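Local coordinates for protein Esterase/lipase (Uncultured bacterium, PDB 3K6K) that probably hydrolyses carboxylic ester bonds, as an alpha/beta-hydrolase esterase or lipase related to hormone-sensitive lipase, at residues A[71-76]-A[114-119]; A[81-86]-A[108-113]. All coordinates share one frame; numbering follows the deposited sequence.

Contact 1: A[71-76]-A[114-119]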
loop_
_atom_site.group_PDB
_atom_site.type_symbol
_atom_site.label_atom_id
_atom_site.label_comp_id
_atom_site.label_asym_id
_atom_site.label_seq_id
_atom_site.Cartn_x
_atom_site.Cartn_y
_atom_site.Cartn_z
ATOM N N ILE A 71 30.079 3.816 -4.061
ATOM C CA ILE A 71 30.386 2.724 -4.939
ATOM C C ILE A 71 29.357 2.741 -6.051
ATOM O O ILE A 71 28.164 2.543 -5.805
ATOM C CB ILE A 71 30.367 1.359 -4.217
ATOM C CG1 ILE A 71 31.402 1.315 -3.103
ATOM C CG2 ILE A 71 30.527 0.192 -5.220
ATOM C CD1 ILE A 71 31.292 -0.017 -2.272
ATOM N N ARG A 72 29.826 2.997 -7.267
ATOM C CA ARG A 72 29.002 2.981 -8.447
ATOM C C ARG A 72 28.967 1.557 -8.953
ATOM O O ARG A 72 29.990 0.847 -8.889
ATOM C CB ARG A 72 29.606 3.923 -9.487
ATOM C CG ARG A 72 28.778 4.099 -10.732
ATOM C CD ARG A 72 29.348 5.122 -11.718
ATOM N NE ARG A 72 30.313 4.535 -12.641
ATOM C CZ ARG A 72 31.542 5.012 -12.809
ATOM N NH1 ARG A 72 31.939 6.099 -12.126
ATOM N NH2 ARG A 72 32.364 4.412 -13.673
ATOM N N GLN A 73 27.803 1.131 -9.451
ATOM C CA GLN A 73 27.528 -0.279 -9.707
ATOM C C GLN A 73 26.672 -0.390 -10.950
ATOM O O GLN A 73 25.637 0.319 -11.093
ATOM C CB GLN A 73 26.788 -0.923 -8.491
ATOM C CG GLN A 73 27.357 -0.548 -7.126
ATOM C CD GLN A 73 26.643 -1.122 -5.892
ATOM O OE1 GLN A 73 26.753 -0.544 -4.793
ATOM N NE2 GLN A 73 25.980 -2.258 -6.032
ATOM N N ALA A 74 27.085 -1.275 -11.842
ATOM C CA ALA A 74 26.416 -1.461 -13.119
ATOM C C ALA A 74 26.999 -2.630 -13.932
ATOM O O ALA A 74 28.191 -3.008 -13.783
ATOM C CB ALA A 74 26.514 -0.206 -13.925
ATOM N N THR A 75 26.192 -3.165 -14.806
ATOM C CA THR A 75 26.664 -3.982 -15.867
ATOM C C THR A 75 27.121 -3.145 -17.064
ATOM O O THR A 75 26.723 -2.035 -17.269
ATOM C CB THR A 75 25.617 -4.989 -16.379
ATOM O OG1 THR A 75 24.468 -4.306 -16.873
ATOM C CG2 THR A 75 25.245 -5.926 -15.353
ATOM N N ASP A 76 27.992 -3.758 -17.830
ATOM C CA ASP A 76 28.326 -3.451 -19.192
ATOM C C ASP A 76 27.075 -3.161 -20.027
ATOM O O ASP A 76 27.065 -2.309 -20.882
ATOM C CB ASP A 76 29.052 -4.677 -19.726
ATOM C CG ASP A 76 29.743 -4.442 -21.012
ATOM O OD1 ASP A 76 29.677 -5.350 -21.835
ATOM O OD2 ASP A 76 30.349 -3.387 -21.219
ATOM N N LEU A 114 23.786 2.213 -10.482
ATOM C CA LEU A 114 23.379 2.523 -9.140
ATOM C C LEU A 114 24.592 3.115 -8.428
ATOM O O LEU A 114 25.705 2.660 -8.618
ATOM C CB LEU A 114 22.852 1.252 -8.478
ATOM C CG LEU A 114 22.432 1.332 -7.019
ATOM C CD1 LEU A 114 21.298 0.306 -6.725
ATOM C CD2 LEU A 114 23.652 1.054 -6.136
ATOM N N TRP A 115 24.378 4.120 -7.601
ATOM C CA TRP A 115 25.441 4.840 -6.933
ATOM C C TRP A 115 25.061 4.675 -5.485
ATOM O O TRP A 115 24.120 5.320 -5.050
ATOM C CB TRP A 115 25.339 6.341 -7.230
ATOM C CG TRP A 115 25.478 6.685 -8.687
ATOM C CD1 TRP A 115 24.557 6.484 -9.663
ATOM C CD2 TRP A 115 26.625 7.283 -9.328
ATOM N NE1 TRP A 115 25.038 6.918 -10.869
ATOM C CE2 TRP A 115 26.308 7.416 -10.696
ATOM C CE3 TRP A 115 27.898 7.713 -8.869
ATOM C CZ2 TRP A 115 27.224 7.951 -11.647
ATOM C CZ3 TRP A 115 28.803 8.270 -9.791
ATOM C CH2 TRP A 115 28.455 8.386 -11.179
ATOM N N SER A 116 25.774 3.815 -4.762
ATOM C CA SER A 116 25.465 3.573 -3.369
ATOM C C SER A 116 26.270 4.507 -2.488
ATOM O O SER A 116 27.520 4.418 -2.383
ATOM C CB SER A 116 25.635 2.079 -3.009
ATOM O OG SER A 116 25.312 1.851 -1.636
ATOM N N LEU A 117 25.564 5.432 -1.865
ATOM C CA LEU A 117 26.245 6.530 -1.228
ATOM C C LEU A 117 26.844 6.120 0.079
ATOM O O LEU A 117 26.182 5.465 0.830
ATOM C CB LEU A 117 25.281 7.676 -0.999
ATOM C CG LEU A 117 25.982 8.946 -0.582
ATOM C CD1 LEU A 117 26.496 9.617 -1.870
ATOM C CD2 LEU A 117 25.069 9.871 0.239
ATOM N N ASP A 118 28.100 6.505 0.355
ATOM C CA ASP A 118 28.665 6.406 1.728
ATOM C C ASP A 118 28.397 7.684 2.524
ATOM O O ASP A 118 29.330 8.361 2.978
ATOM C CB ASP A 118 30.185 6.076 1.702
ATOM C CG ASP A 118 30.669 5.271 2.923
ATOM O OD1 ASP A 118 30.166 5.385 4.064
ATOM O OD2 ASP A 118 31.587 4.480 2.717
ATOM N N TYR A 119 27.123 8.049 2.680
ATOM C CA TYR A 119 26.780 9.224 3.497
ATOM C C TYR A 119 27.368 9.067 4.871
ATOM O O TYR A 119 27.653 7.978 5.276
ATOM C CB TYR A 119 25.257 9.448 3.602
ATOM C CG TYR A 119 24.517 8.363 4.323
ATOM C CD1 TYR A 119 24.374 8.402 5.708
ATOM C CD2 TYR A 119 23.932 7.318 3.630
ATOM C CE1 TYR A 119 23.696 7.389 6.368
ATOM C CE2 TYR A 119 23.236 6.271 4.293
ATOM C CZ TYR A 119 23.150 6.325 5.641
ATOM O OH TYR A 119 22.469 5.345 6.291
HETATM O O HOH W 1 25.608 -0.739 -1.833
#

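Contact 2: A[81-86]-A[108-113]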
loop_
_atom_site.group_PDB
_atom_site.type_symbol
_atom_site.label_atom_id
_atom_site.label_comp_id
_atom_site.label_asym_id
_atom_site.label_seq_id
_atom_site.Cartn_x
_atom_site.Cartn_y
_atom_site.Cartn_z
ATOM N N ALA A 81 19.445 5.030 -17.082
ATOM C CA ALA A 81 18.859 5.271 -15.754
ATOM C C ALA A 81 19.912 5.284 -14.620
ATOM O O ALA A 81 20.902 4.553 -14.659
ATOM C CB ALA A 81 17.790 4.228 -15.482
ATOM N N HIS A 82 19.712 6.122 -13.624
ATOM C CA HIS A 82 20.549 6.118 -12.449
ATOM C C HIS A 82 19.680 5.909 -11.238
ATOM O O HIS A 82 18.564 6.504 -11.187
ATOM C CB HIS A 82 21.259 7.457 -12.329
ATOM C CG HIS A 82 22.171 7.740 -13.485
ATOM N ND1 HIS A 82 23.520 7.446 -13.453
ATOM C CD2 HIS A 82 21.909 8.202 -14.733
ATOM C CE1 HIS A 82 24.055 7.753 -14.622
ATOM N NE2 HIS A 82 23.102 8.216 -15.412
ATOM N N ILE A 83 20.174 5.080 -10.286
ATOM C CA ILE A 83 19.575 4.882 -8.990
ATOM C C ILE A 83 20.534 5.468 -7.943
ATOM O O ILE A 83 21.704 5.083 -7.855
ATOM C CB ILE A 83 19.276 3.340 -8.628
ATOM C CG1 ILE A 83 18.459 2.635 -9.728
ATOM C CG2 ILE A 83 18.568 3.244 -7.268
ATOM C CD1 ILE A 83 18.272 1.124 -9.550
ATOM N N LEU A 84 20.048 6.387 -7.136
ATOM C CA LEU A 84 20.880 6.907 -6.123
ATOM C C LEU A 84 20.423 6.209 -4.839
ATOM O O LEU A 84 19.305 6.449 -4.411
ATOM C CB LEU A 84 20.654 8.416 -6.013
ATOM C CG LEU A 84 21.393 9.130 -4.874
ATOM C CD1 LEU A 84 22.899 8.699 -4.913
ATOM C CD2 LEU A 84 21.244 10.664 -4.955
ATOM N N TYR A 85 21.290 5.363 -4.255
ATOM C CA TYR A 85 20.931 4.482 -3.129
ATOM C C TYR A 85 21.479 4.916 -1.737
ATOM O O TYR A 85 22.675 5.179 -1.592
ATOM C CB TYR A 85 21.300 3.003 -3.417
ATOM C CG TYR A 85 20.615 2.053 -2.455
ATOM C CD1 TYR A 85 21.161 1.790 -1.196
ATOM C CD2 TYR A 85 19.388 1.435 -2.800
ATOM C CE1 TYR A 85 20.479 0.953 -0.288
ATOM C CE2 TYR A 85 18.716 0.610 -1.929
ATOM C CZ TYR A 85 19.261 0.364 -0.665
ATOM O OH TYR A 85 18.588 -0.449 0.226
ATOM N N PHE A 86 20.625 4.908 -0.715
ATOM C CA PHE A 86 21.097 5.138 0.634
ATOM C C PHE A 86 20.897 3.892 1.523
ATOM O O PHE A 86 19.796 3.418 1.665
ATOM C CB PHE A 86 20.403 6.357 1.284
ATOM C CG PHE A 86 20.290 7.543 0.401
ATOM C CD1 PHE A 86 21.421 8.121 -0.171
ATOM C CD2 PHE A 86 19.045 8.118 0.143
ATOM C CE1 PHE A 86 21.308 9.241 -0.985
ATOM C CE2 PHE A 86 18.914 9.253 -0.684
ATOM C CZ PHE A 86 20.038 9.812 -1.247
ATOM N N LYS A 108 21.621 -4.855 -11.635
ATOM C CA LYS A 108 21.482 -5.812 -12.686
ATOM C C LYS A 108 20.039 -5.933 -13.253
ATOM O O LYS A 108 19.836 -5.790 -14.472
ATOM C CB LYS A 108 21.965 -7.179 -12.201
ATOM C CG LYS A 108 21.908 -8.263 -13.255
ATOM C CD LYS A 108 22.688 -9.471 -12.764
ATOM C CE LYS A 108 22.755 -10.592 -13.803
ATOM N NZ LYS A 108 23.930 -10.444 -14.762
ATOM N N GLN A 109 19.060 -6.188 -12.369
ATOM C CA GLN A 109 17.650 -6.338 -12.754
ATOM C C GLN A 109 16.957 -5.035 -13.216
ATOM O O GLN A 109 15.847 -5.052 -13.781
ATOM C CB GLN A 109 16.870 -6.944 -11.607
ATOM C CG GLN A 109 17.653 -7.948 -10.836
ATOM C CD GLN A 109 16.844 -9.088 -10.347
ATOM O OE1 GLN A 109 17.063 -9.582 -9.235
ATOM N NE2 GLN A 109 15.912 -9.555 -11.180
ATOM N N SER A 110 17.583 -3.902 -13.001
ATOM C CA SER A 110 16.962 -2.693 -13.493
ATOM C C SER A 110 17.710 -2.056 -14.658
ATOM O O SER A 110 17.304 -0.981 -15.114
ATOM C CB SER A 110 16.848 -1.695 -12.357
ATOM O OG SER A 110 18.173 -1.483 -11.903
ATOM N N SER A 111 18.792 -2.697 -15.132
ATOM C CA SER A 111 19.669 -2.137 -16.209
ATOM C C SER A 111 20.096 -0.680 -15.934
ATOM O O SER A 111 20.181 0.162 -16.846
ATOM C CB SER A 111 19.018 -2.245 -17.615
ATOM O OG SER A 111 19.301 -3.487 -18.256
ATOM N N ALA A 112 20.359 -0.398 -14.672
ATOM C CA ALA A 112 20.686 0.927 -14.236
ATOM C C ALA A 112 22.124 0.993 -13.712
ATOM O O ALA A 112 22.785 -0.029 -13.389
ATOM C CB ALA A 112 19.721 1.355 -13.118
ATOM N N THR A 113 22.577 2.227 -13.578
ATOM C CA THR A 113 23.769 2.505 -12.871
ATOM C C THR A 113 23.330 2.932 -11.488
ATOM O O THR A 113 22.622 3.914 -11.319
ATOM C CB THR A 113 24.592 3.594 -13.577
ATOM O OG1 THR A 113 24.866 3.171 -14.923
ATOM C CG2 THR A 113 25.888 3.872 -12.842
HETATM O O HOH W 2 23.081 4.215 -16.497
#

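Contact 1: A[71-76]-A[114-119]
Leu114, Gln73 and Arg72 bury the most surface where strand 71-74 runs antiparallel to strand 114-117, and they lie on two faces of the sheet. Gln73 and Leu114 form a hydrogen-bonded pair, their side chains leaving the same face side by side. With CG anti to the carbonyl carbon (chi1 -44°) and the chain extended beyond it, Gln73 lays its amide along Leu114, whose CD2 comes 3.7 Å from Gln73 CD. The buried amide is satisfied at both ends: NE2 bonds to Thr103 OG1 on helix 96-110, and OE1 accepts from a water that in turn accepts from Ser116 OG, 2.6 Å away. OE1 also rests against Ser116 CB at 3.4 Å.

Arg72 and Trp115, the non-hydrogen-bonded pair between, stand on the other face. Arg72 CG is anti to the backbone N (chi1 -175°), which carries the chain over the indole; CD sits 3.6 Å from the centroid of the Trp115 six-membered ring, a CH-pi contact over the face. The chain then bends at chi3. Trp115 NE1 is hydrogen-bonded to His82 ND1, which helps set the rotation of the indole.

Beneath the side chains, four backbone bonds close the ladder. Leu114 N to Gln73 O is short and nearly straight (2.7 Å, 171°), whereas Gln73 N meets Leu114 O nearly along the C=O axis and with a more bent N-H. At the other pair Ile71 and Ser116 exchange two bonds, Ser116 N reaching Ile71 O at 2.9 Å. This is an antiparallel ladder joining the N-terminal hairpin, strands 59-65 and 68-74, to the otherwise parallel central sheet of the alpha/beta hydrolase fold.

Contact 2: A[81-86]-A[108-113]
Ile83 holds CG1 anti to its carbonyl carbon (chi1 -53°) and extends CD1 beyond it, so that CD1 reaches Ser110 at the end of helix 96-110, 3.5 Å from its OG, while CG1 packs at 3.8 Å on Ala112 CB in the turn that follows. The Ser110 hydroxyl lies between its own backbone N and carbonyl carbon (chi1 59°) and makes a weak hydrogen bond back to Ala107 O. Ser111, with positive phi, ends the helix in a Schellman motif and turns the chain into strand 113-117. The turn closes the helix-to-strand return of a right-handed beta-alpha-beta crossover, with strand 82-86, helix 96-110 and strand 113-117 as its parts. Strand pairing starts at once: Thr113 N bonds to Ala81 O (3.1 Å, 174°), and Ile83 N to Thr113 O at 2.9 Å, each donor lying above the carbonyl plane. His82 and Thr113 stand side by side on one face, His82 ND1 4.0 Å from Thr113 CB, while that nitrogen's hydrogen bond is with Trp115 NE1. A water accepts from Thr113 OG1 at 2.6 Å and donates to Ala81 O, giving this carbonyl a second donor.

Overall arrangement
Both contacts build the same sheet and share strand 113-117: contact 1 pairs it with strand 68-74 on one side, contact 2 with strand 82-86 on the other, their centres about 8 Å apart. Contact 1 is buried and antiparallel, a full ladder; contact 2 is partly buried, a single parallel bridge at the mouth of a helix-to-strand turn, and is nested along the chain inside the loop that contact 1 closes. Each has a water bridge, through a side-chain amide in contact 1 and a backbone carbonyl in contact 2; the first adds an arginine methylene over an indole, the second aliphatic packing of Ile83 and Ala112. Trp115 N bonds to Ile83 O, probably, and Arg72 CG packs on Thr113 CG2, tying the two together.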